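PDB 4EQ3: interferon gamma receptor 1 from Gallus gallus, which probably binds interferon gamma as the ligand-binding chain of a cell-surface cytokine receptor, of which this piece comprises two tandem fibronectin type III-like extracellular domains. Local coordinates for residues M35-P47 and T55-L69. Residues are numbered along the deposited sequence; the frame is centred on the assembly and turned at random.
Sequences MSETPHFVVEVKP and TVSTCVNISATSCDL
Val43 meets both halves of a disulfide: its CG2 packs 4.0 Å from CB of Cys67, and its CB lies 3.9 Å from CB of Cys59. CG1, anti to the backbone N (chi1 179°), turns instead to Val56, whose CG2 is 3.9 Å away, the two valines lying side by side and pointing the same way. Val56 CG2 also receives Val45, which comes across it at about a right angle. Beta-branched valine favours extended backbone, and at Val43 its two methyls serve separate neighbours.

Phe41 takes the other end of the apolar face. Its ring has the carbonyl O of Ser63 near its plane at the edge, while CE2 rests 3.9 Å from the Thr65 methyl CG2. Phe41 CG stands beside its own backbone N (chi1 -55°), which carries the broad ring along the loop of residues 63-65.

Antiparallel backbone bonds set this register. Phe41 and Ile62 exchange two, with Phe41 N donating to Ile62 O at 2.8 Å; Val43 N donates to Cys59 O, and Val56 N to Val43 O at 3.0 Å. The type I turn Val56-Cys59 thus has both ends bonded to Val43. Asn61 and Ile62 both face Phe41 in a G1 beta bulge; asparagine tolerates the left-handed conformation required of Asn61 better than most residues. A water bridges the carbonyls of Pro39 and Ser63, donating to both.

The Cys59-Cys67 disulfide ties the edge strand 54-62 to strand 66-68 in the facing sheet of the fibronectin type III-like sandwich. Inside that sandwich Val43 also touches Leu28 and Trp30, and Phe41 meets Trp30 and Tyr32 edge-to-face. On the far flank of strand 40-46 runs strand 81-88, from which Arg83 forms a salt bridge with Glu44.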
loop_
_atom_site.group_PDB
_atom_site.type_symbol
_atom_site.label_atom_id
_atom_site.label_comp_id
_atom_site.label_asym_id
_atom_site.label_seq_id
_atom_site.Cartn_x
_atom_site.Cartn_y
_atom_site.Cartn_z
HETATM N N MSE A 35 -10.142 31.118 6.510
HETATM C CA MSE A 35 -10.609 32.211 5.688
HETATM C C MSE A 35 -11.982 32.553 6.164
HETATM O O MSE A 35 -12.600 31.752 6.786
HETATM C CB MSE A 35 -10.730 31.790 4.240
HETATM C CG MSE A 35 -9.502 31.438 3.557
HETATM SE SE MSE A 35 -8.264 32.739 3.697
HETATM C CE MSE A 35 -6.761 31.916 2.883
ATOM N N SER A 36 -12.469 33.752 5.866
ATOM C CA SER A 36 -13.800 34.131 6.313
ATOM C C SER A 36 -14.768 33.081 5.850
ATOM O O SER A 36 -15.492 32.476 6.637
ATOM C CB SER A 36 -14.231 35.455 5.753
ATOM O OG SER A 36 -13.128 36.263 5.478
ATOM N N GLU A 37 -14.769 32.835 4.560
ATOM C CA GLU A 37 -15.640 31.795 4.101
ATOM C C GLU A 37 -14.928 30.483 3.791
ATOM O O GLU A 37 -13.918 30.214 4.349
ATOM C CB GLU A 37 -16.593 32.289 3.013
ATOM C CG GLU A 37 -17.913 32.756 3.626
ATOM C CD GLU A 37 -18.464 34.046 3.040
ATOM O OE1 GLU A 37 -17.744 35.036 2.925
ATOM O OE2 GLU A 37 -19.648 34.067 2.688
ATOM N N THR A 38 -15.506 29.666 2.926
ATOM C CA THR A 38 -15.029 28.334 2.728
ATOM C C THR A 38 -14.387 28.155 1.366
ATOM O O THR A 38 -15.034 28.218 0.349
ATOM C CB THR A 38 -16.127 27.303 2.942
ATOM O OG1 THR A 38 -17.287 27.709 2.240
ATOM C CG2 THR A 38 -16.465 27.147 4.420
ATOM N N PRO A 39 -13.091 27.935 1.397
ATOM C CA PRO A 39 -12.307 27.651 0.213
ATOM C C PRO A 39 -12.680 26.337 -0.443
ATOM O O PRO A 39 -13.146 25.442 0.189
ATOM C CB PRO A 39 -10.894 27.566 0.749
ATOM C CG PRO A 39 -10.913 28.003 2.063
ATOM C CD PRO A 39 -12.265 27.964 2.600
ATOM N N HIS A 40 -12.509 26.275 -1.745
ATOM C CA HIS A 40 -12.615 25.013 -2.469
ATOM C C HIS A 40 -11.316 24.817 -3.235
ATOM O O HIS A 40 -10.555 25.763 -3.419
ATOM C CB HIS A 40 -13.809 25.013 -3.422
ATOM C CG HIS A 40 -15.132 25.069 -2.730
ATOM N ND1 HIS A 40 -15.623 26.222 -2.156
ATOM C CD2 HIS A 40 -16.071 24.114 -2.520
ATOM C CE1 HIS A 40 -16.808 25.975 -1.622
ATOM N NE2 HIS A 40 -17.102 24.704 -1.830
ATOM N N PHE A 41 -11.052 23.597 -3.683
ATOM C CA PHE A 41 -9.759 23.311 -4.290
ATOM C C PHE A 41 -9.877 22.589 -5.629
ATOM O O PHE A 41 -10.888 21.957 -5.918
ATOM C CB PHE A 41 -8.883 22.506 -3.324
ATOM C CG PHE A 41 -8.701 23.163 -1.983
ATOM C CD1 PHE A 41 -7.821 24.223 -1.831
ATOM C CD2 PHE A 41 -9.408 22.719 -0.874
ATOM C CE1 PHE A 41 -7.653 24.835 -0.599
ATOM C CE2 PHE A 41 -9.247 23.325 0.363
ATOM C CZ PHE A 41 -8.372 24.383 0.504
ATOM N N VAL A 42 -8.836 22.707 -6.448
ATOM C CA VAL A 42 -8.769 21.963 -7.699
ATOM C C VAL A 42 -7.447 21.222 -7.798
ATOM O O VAL A 42 -6.375 21.828 -7.697
ATOM C CB VAL A 42 -8.921 22.876 -8.930
ATOM C CG1 VAL A 42 -8.924 22.040 -10.195
ATOM C CG2 VAL A 42 -10.212 23.687 -8.827
ATOM N N VAL A 43 -7.528 19.913 -8.008
ATOM C CA VAL A 43 -6.338 19.069 -8.067
ATOM C C VAL A 43 -6.094 18.601 -9.495
ATOM O O VAL A 43 -7.028 18.169 -10.177
ATOM C CB VAL A 43 -6.481 17.823 -7.175
ATOM C CG1 VAL A 43 -5.239 16.954 -7.272
ATOM C CG2 VAL A 43 -6.759 18.226 -5.732
ATOM N N GLU A 44 -4.843 18.692 -9.940
ATOM C CA GLU A 44 -4.463 18.155 -11.241
ATOM C C GLU A 44 -3.363 17.098 -11.134
ATOM O O GLU A 44 -2.568 17.102 -10.191
ATOM C CB GLU A 44 -4.002 19.281 -12.160
ATOM C CG GLU A 44 -5.069 20.320 -12.417
ATOM C CD GLU A 44 -4.690 21.249 -13.550
ATOM O OE1 GLU A 44 -3.543 21.743 -13.562
ATOM O OE2 GLU A 44 -5.542 21.471 -14.434
ATOM N N VAL A 45 -3.326 16.198 -12.112
ATOM C CA VAL A 45 -2.293 15.170 -12.175
ATOM C C VAL A 45 -1.511 15.250 -13.497
ATOM O O VAL A 45 -2.089 15.499 -14.541
ATOM C CB VAL A 45 -2.909 13.782 -12.033
ATOM C CG1 VAL A 45 -4.019 13.584 -13.060
ATOM C CG2 VAL A 45 -1.840 12.700 -12.154
ATOM N N LYS A 46 -0.214 15.091 -13.453
ATOM C CA LYS A 46 0.611 15.017 -14.638
ATOM C C LYS A 46 1.150 13.566 -14.825
ATOM O O LYS A 46 2.025 13.161 -14.136
ATOM C CB LYS A 46 1.715 16.049 -14.571
ATOM C CG LYS A 46 2.695 15.970 -15.676
ATOM C CD LYS A 46 3.515 17.180 -15.864
ATOM C CE LYS A 46 4.438 17.478 -14.726
ATOM N NZ LYS A 46 5.637 18.167 -15.063
ATOM N N PRO A 47 0.547 12.822 -15.746
ATOM C CA PRO A 47 0.948 11.441 -16.026
ATOM C C PRO A 47 2.190 11.435 -16.903
ATOM O O PRO A 47 2.420 12.401 -17.633
ATOM C CB PRO A 47 -0.231 10.884 -16.822
ATOM C CG PRO A 47 -1.293 11.958 -16.805
ATOM C CD PRO A 47 -0.581 13.237 -16.590
ATOM N N THR A 55 -7.000 17.627 -15.258
ATOM C CA THR A 55 -7.838 17.676 -14.071
ATOM C C THR A 55 -8.124 16.290 -13.494
ATOM O O THR A 55 -8.368 15.332 -14.229
ATOM C CB THR A 55 -9.164 18.436 -14.352
ATOM O OG1 THR A 55 -9.164 19.673 -13.626
ATOM C CG2 THR A 55 -10.372 17.606 -13.936
ATOM N N VAL A 56 -8.072 16.193 -12.170
ATOM C CA VAL A 56 -8.538 15.010 -11.460
ATOM C C VAL A 56 -10.036 15.160 -11.211
ATOM O O VAL A 56 -10.446 15.858 -10.289
ATOM C CB VAL A 56 -7.829 14.857 -10.111
ATOM C CG1 VAL A 56 -8.318 13.610 -9.413
ATOM C CG2 VAL A 56 -6.317 14.812 -10.314
ATOM N N SER A 57 -10.848 14.505 -12.032
ATOM C CA SER A 57 -12.272 14.819 -12.109
ATOM C C SER A 57 -12.978 14.789 -10.756
ATOM O O SER A 57 -13.797 15.659 -10.464
ATOM C CB SER A 57 -12.977 13.885 -13.087
ATOM O OG SER A 57 -12.882 12.536 -12.655
ATOM N N THR A 58 -12.654 13.794 -9.937
ATOM C CA THR A 58 -13.297 13.617 -8.641
ATOM C C THR A 58 -12.853 14.658 -7.625
ATOM O O THR A 58 -13.331 14.661 -6.495
ATOM C CB THR A 58 -12.960 12.244 -8.047
ATOM O OG1 THR A 58 -11.537 12.075 -8.055
ATOM C CG2 THR A 58 -13.594 11.131 -8.857
ATOM N N CYS A 59 -11.937 15.535 -8.018
ATOM C CA CYS A 59 -11.391 16.519 -7.090
ATOM C C CYS A 59 -11.373 17.929 -7.690
ATOM O O CYS A 59 -10.345 18.614 -7.680
ATOM C CB CYS A 59 -9.984 16.109 -6.623
ATOM S SG CYS A 59 -9.898 14.534 -5.722
ATOM N N VAL A 60 -12.520 18.357 -8.207
ATOM C CA VAL A 60 -12.675 19.722 -8.692
ATOM C C VAL A 60 -13.726 20.424 -7.846
ATOM O O VAL A 60 -14.817 19.888 -7.629
ATOM C CB VAL A 60 -13.107 19.763 -10.173
ATOM C CG1 VAL A 60 -13.162 21.204 -10.670
ATOM C CG2 VAL A 60 -12.149 18.957 -11.028
ATOM N N ASN A 61 -13.390 21.595 -7.379
ATOM C CA ASN A 61 -14.268 22.379 -6.545
ATOM C C ASN A 61 -14.695 21.629 -5.307
ATOM O O ASN A 61 -15.847 21.583 -5.015
ATOM C CB ASN A 61 -15.539 22.805 -7.307
ATOM C CG ASN A 61 -15.266 23.704 -8.490
ATOM O OD1 ASN A 61 -14.297 24.404 -8.541
ATOM N ND2 ASN A 61 -16.177 23.711 -9.416
ATOM N N ILE A 62 -13.753 21.010 -4.611
ATOM C CA ILE A 62 -14.028 20.251 -3.401
ATOM C C ILE A 62 -13.642 21.060 -2.177
ATOM O O ILE A 62 -12.719 21.879 -2.233
ATOM C CB ILE A 62 -13.278 18.913 -3.367
ATOM C CG1 ILE A 62 -11.780 19.123 -3.601
ATOM C CG2 ILE A 62 -13.838 17.974 -4.400
ATOM C CD1 ILE A 62 -10.919 17.925 -3.182
ATOM N N SER A 63 -14.362 20.837 -1.076
ATOM C CA SER A 63 -14.084 21.554 0.161
ATOM C C SER A 63 -13.081 20.794 1.022
ATOM O O SER A 63 -12.390 21.388 1.857
ATOM C CB SER A 63 -15.374 21.773 0.952
ATOM O OG SER A 63 -15.928 20.532 1.361
ATOM N N ALA A 64 -13.014 19.479 0.827
ATOM C CA ALA A 64 -12.077 18.640 1.573
ATOM C C ALA A 64 -10.627 19.009 1.274
ATOM O O ALA A 64 -10.310 19.488 0.192
ATOM C CB ALA A 64 -12.315 17.179 1.260
ATOM N N THR A 65 -9.750 18.794 2.247
ATOM C CA THR A 65 -8.333 19.070 2.063
ATOM C C THR A 65 -7.589 17.778 1.755
ATOM O O THR A 65 -6.468 17.566 2.218
ATOM C CB THR A 65 -7.730 19.732 3.306
ATOM O OG1 THR A 65 -8.162 19.024 4.473
ATOM C CG2 THR A 65 -8.182 21.184 3.411
ATOM N N SER A 66 -8.237 16.906 0.989
ATOM C CA SER A 66 -7.639 15.645 0.580
ATOM C C SER A 66 -8.251 15.198 -0.735
ATOM O O SER A 66 -9.344 15.629 -1.101
ATOM C CB SER A 66 -7.812 14.567 1.661
ATOM O OG SER A 66 -9.173 14.215 1.862
ATOM N N CYS A 67 -7.539 14.339 -1.449
ATOM C CA CYS A 67 -8.014 13.832 -2.724
ATOM C C CYS A 67 -7.520 12.411 -2.909
ATOM O O CYS A 67 -6.319 12.157 -2.793
ATOM C CB CYS A 67 -7.497 14.718 -3.866
ATOM S SG CYS A 67 -7.907 14.102 -5.505
ATOM N N ASP A 68 -8.434 11.484 -3.183
ATOM C CA ASP A 68 -8.059 10.088 -3.384
ATOM C C ASP A 68 -7.598 9.924 -4.822
ATOM O O ASP A 68 -8.384 10.101 -5.754
ATOM C CB ASP A 68 -9.239 9.141 -3.079
ATOM C CG ASP A 68 -8.846 7.658 -3.135
ATOM O OD1 ASP A 68 -7.695 7.333 -3.489
ATOM O OD2 ASP A 68 -9.692 6.798 -2.817
ATOM N N LEU A 69 -6.321 9.595 -4.992
ATOM C CA LEU A 69 -5.693 9.540 -6.311
ATOM C C LEU A 69 -5.596 8.115 -6.850
ATOM O O LEU A 69 -5.029 7.890 -7.929
ATOM C CB LEU A 69 -4.284 10.142 -6.252
ATOM C CG LEU A 69 -4.113 11.571 -5.731
ATOM C CD1 LEU A 69 -2.629 11.917 -5.627
ATOM C CD2 LEU A 69 -4.823 12.552 -6.647
HETATM O O HOH W 1 -12.350 24.101 2.869
#